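Local coordinates for extracellular solute-binding protein family 1 (Arthrobacter chlorophenolicus, PDB 4R2F), which binds laminaribiose and is probably the extracellular solute-binding component of an ABC-type sugar uptake system, at residues A[157-163]-A[288-294]. Sequence-based numbering, arbitrary orientation.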
loop_
_atom_site.group_PDB
_atom_site.type_symbol
_atom_site.label_atom_id
_atom_site.label_comp_id
_atom_site.label_asym_id
_atom_site.label_seq_id
_atom_site.Cartn_x
_atom_site.Cartn_y
_atom_site.Cartn_z
ATOM N N PRO A 157 1.163 6.754 6.343
ATOM C CA PRO A 157 1.300 7.857 7.262
ATOM C C PRO A 157 2.092 9.001 6.655
ATOM O O PRO A 157 2.864 8.815 5.719
ATOM C CB PRO A 157 2.068 7.252 8.456
ATOM C CG PRO A 157 2.323 5.815 8.110
ATOM C CD PRO A 157 2.130 5.686 6.625
ATOM N N LEU A 158 1.895 10.176 7.227
ATOM C CA LEU A 158 2.735 11.321 6.961
ATOM C C LEU A 158 3.886 11.299 7.972
ATOM O O LEU A 158 3.712 10.848 9.117
ATOM C CB LEU A 158 1.922 12.595 7.068
ATOM C CG LEU A 158 0.838 12.747 5.992
ATOM C CD1 LEU A 158 -0.178 13.798 6.389
ATOM C CD2 LEU A 158 1.440 13.104 4.647
ATOM N N TRP A 159 5.059 11.703 7.511
ATOM C CA TRP A 159 6.285 11.706 8.304
ATOM C C TRP A 159 6.938 13.050 8.154
ATOM O O TRP A 159 6.715 13.726 7.143
ATOM C CB TRP A 159 7.278 10.633 7.804
ATOM C CG TRP A 159 6.818 9.247 8.036
ATOM C CD1 TRP A 159 5.934 8.560 7.281
ATOM C CD2 TRP A 159 7.191 8.373 9.118
ATOM N NE1 TRP A 159 5.725 7.316 7.815
ATOM C CE2 TRP A 159 6.486 7.174 8.941
ATOM C CE3 TRP A 159 8.064 8.489 10.203
ATOM C CZ2 TRP A 159 6.614 6.087 9.813
ATOM C CZ3 TRP A 159 8.189 7.416 11.072
ATOM C CH2 TRP A 159 7.476 6.225 10.867
ATOM N N TYR A 160 7.784 13.401 9.130
ATOM C CA TYR A 160 8.576 14.610 9.057
ATOM C C TYR A 160 9.916 14.423 9.713
ATOM O O TYR A 160 10.114 13.517 10.526
ATOM C CB TYR A 160 7.848 15.811 9.681
ATOM C CG TYR A 160 7.749 15.849 11.198
ATOM C CD1 TYR A 160 6.879 15.005 11.889
ATOM C CD2 TYR A 160 8.453 16.791 11.937
ATOM C CE1 TYR A 160 6.763 15.054 13.277
ATOM C CE2 TYR A 160 8.340 16.858 13.326
ATOM C CZ TYR A 160 7.487 15.996 14.000
ATOM O OH TYR A 160 7.382 16.061 15.375
ATOM N N ARG A 161 10.844 15.287 9.348
ATOM C CA ARG A 161 12.144 15.293 9.975
ATOM C C ARG A 161 12.224 16.553 10.839
ATOM O O ARG A 161 12.191 17.678 10.341
ATOM C CB ARG A 161 13.237 15.229 8.917
ATOM C CG ARG A 161 14.640 15.140 9.472
ATOM C CD ARG A 161 15.667 15.054 8.347
ATOM N NE ARG A 161 16.009 13.686 7.903
ATOM C CZ ARG A 161 16.831 12.840 8.543
ATOM N NH1 ARG A 161 17.111 11.646 8.035
ATOM N NH2 ARG A 161 17.369 13.163 9.703
ATOM N N LYS A 162 12.308 16.352 12.141
ATOM C CA LYS A 162 12.299 17.481 13.100
ATOM C C LYS A 162 13.368 18.539 12.824
ATOM O O LYS A 162 13.085 19.733 12.867
ATOM C CB LYS A 162 12.495 16.985 14.516
ATOM C CG LYS A 162 11.483 15.955 14.975
ATOM C CD LYS A 162 11.707 15.562 16.432
ATOM C CE LYS A 162 13.114 15.048 16.672
ATOM N NZ LYS A 162 13.113 14.035 17.745
ATOM N N SER A 163 14.584 18.104 12.504
ATOM C CA SER A 163 15.686 19.050 12.280
ATOM C C SER A 163 15.382 20.001 11.135
ATOM O O SER A 163 15.781 21.153 11.155
ATOM C CB SER A 163 17.001 18.302 12.018
ATOM O OG SER A 163 16.869 17.376 10.939
ATOM N N SER A 288 18.161 7.680 13.930
ATOM C CA SER A 288 18.527 8.746 14.862
ATOM C C SER A 288 17.345 9.220 15.735
ATOM O O SER A 288 17.575 9.787 16.779
ATOM C CB SER A 288 19.077 9.948 14.102
ATOM O OG SER A 288 18.084 10.525 13.252
ATOM N N GLY A 289 16.097 9.013 15.304
ATOM C CA GLY A 289 14.932 9.575 16.013
ATOM C C GLY A 289 14.476 10.892 15.386
ATOM O O GLY A 289 13.479 11.481 15.807
ATOM N N ASP A 290 15.190 11.353 14.359
ATOM C CA ASP A 290 14.861 12.632 13.724
ATOM C C ASP A 290 13.639 12.491 12.812
ATOM O O ASP A 290 12.888 13.448 12.646
ATOM C CB ASP A 290 16.059 13.189 12.952
ATOM C CG ASP A 290 15.932 14.659 12.642
ATOM O OD1 ASP A 290 15.274 15.408 13.383
ATOM O OD2 ASP A 290 16.505 15.098 11.635
ATOM N N ILE A 291 13.421 11.295 12.263
ATOM C CA ILE A 291 12.277 11.037 11.372
ATOM C C ILE A 291 11.130 10.477 12.190
ATOM O O ILE A 291 11.260 9.402 12.785
ATOM C CB ILE A 291 12.605 10.022 10.269
ATOM C CG1 ILE A 291 13.708 10.567 9.351
ATOM C CG2 ILE A 291 11.342 9.714 9.472
ATOM C CD1 ILE A 291 14.294 9.512 8.434
ATOM N N VAL A 292 10.007 11.194 12.173
ATOM C CA VAL A 292 8.889 10.978 13.084
ATOM C C VAL A 292 7.534 11.033 12.367
ATOM O O VAL A 292 7.351 11.774 11.387
ATOM C CB VAL A 292 8.933 12.066 14.196
ATOM C CG1 VAL A 292 7.681 12.059 15.057
ATOM C CG2 VAL A 292 10.185 11.877 15.046
ATOM N N VAL A 293 6.578 10.260 12.866
ATOM C CA VAL A 293 5.196 10.294 12.301
ATOM C C VAL A 293 4.531 11.621 12.607
ATOM O O VAL A 293 4.597 12.105 13.740
ATOM C CB VAL A 293 4.350 9.115 12.823
ATOM C CG1 VAL A 293 2.888 9.240 12.402
ATOM C CG2 VAL A 293 4.922 7.808 12.300
ATOM N N ALA A 294 3.935 12.223 11.580
ATOM C CA ALA A 294 3.172 13.468 11.733
ATOM C C ALA A 294 1.681 13.144 11.855
ATOM O O ALA A 294 1.223 12.115 11.357
ATOM C CB ALA A 294 3.421 14.396 10.536
#
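Val292 O accepts the backbone N of Tyr160 at 2.8 Å and also has the CA-H of Trp159 turned toward it; in return Val292 N gives a 2.8 Å bond to Tyr160 O, and strand 291-294 runs antiparallel to 158-161. Val293 CG2 lies over one face of the Trp159 ring, 3.4 Å from the centroid of its six-membered ring, a CH-pi contact. Tyr160 CE1 instead lies alongside Val292 CG1, 3.6 Å away. Beyond the strands, Asp290 OD1 accepts the backbone N of Ser163 at 2.9 Å, using the syn lone pair, while Asp290 O takes the N of Lys162 at 3.0 Å. With CG anti to the backbone N (chi1 -162°), the carboxylate reaches across to the helix start, and OD2 meets Arg161 NH2 in a salt bridge, although the place of OD2 is less sure. The guanidinium lies across the carboxylate, their planes 63° apart; Ile291 CG1 sits over one of its faces, and NH1 goes on to Asp286 and the carbonyl of Trp266. With an alanine at Arg161, Asp286 and Asp290 would probably lose their shared cationic mate and a gap would open beside Ile291. Because Asp290 satisfies two N-H groups starting helix 162-168, the helix's positive end probably steadies its carboxylate, tying the loop before strand 291-294 to that end.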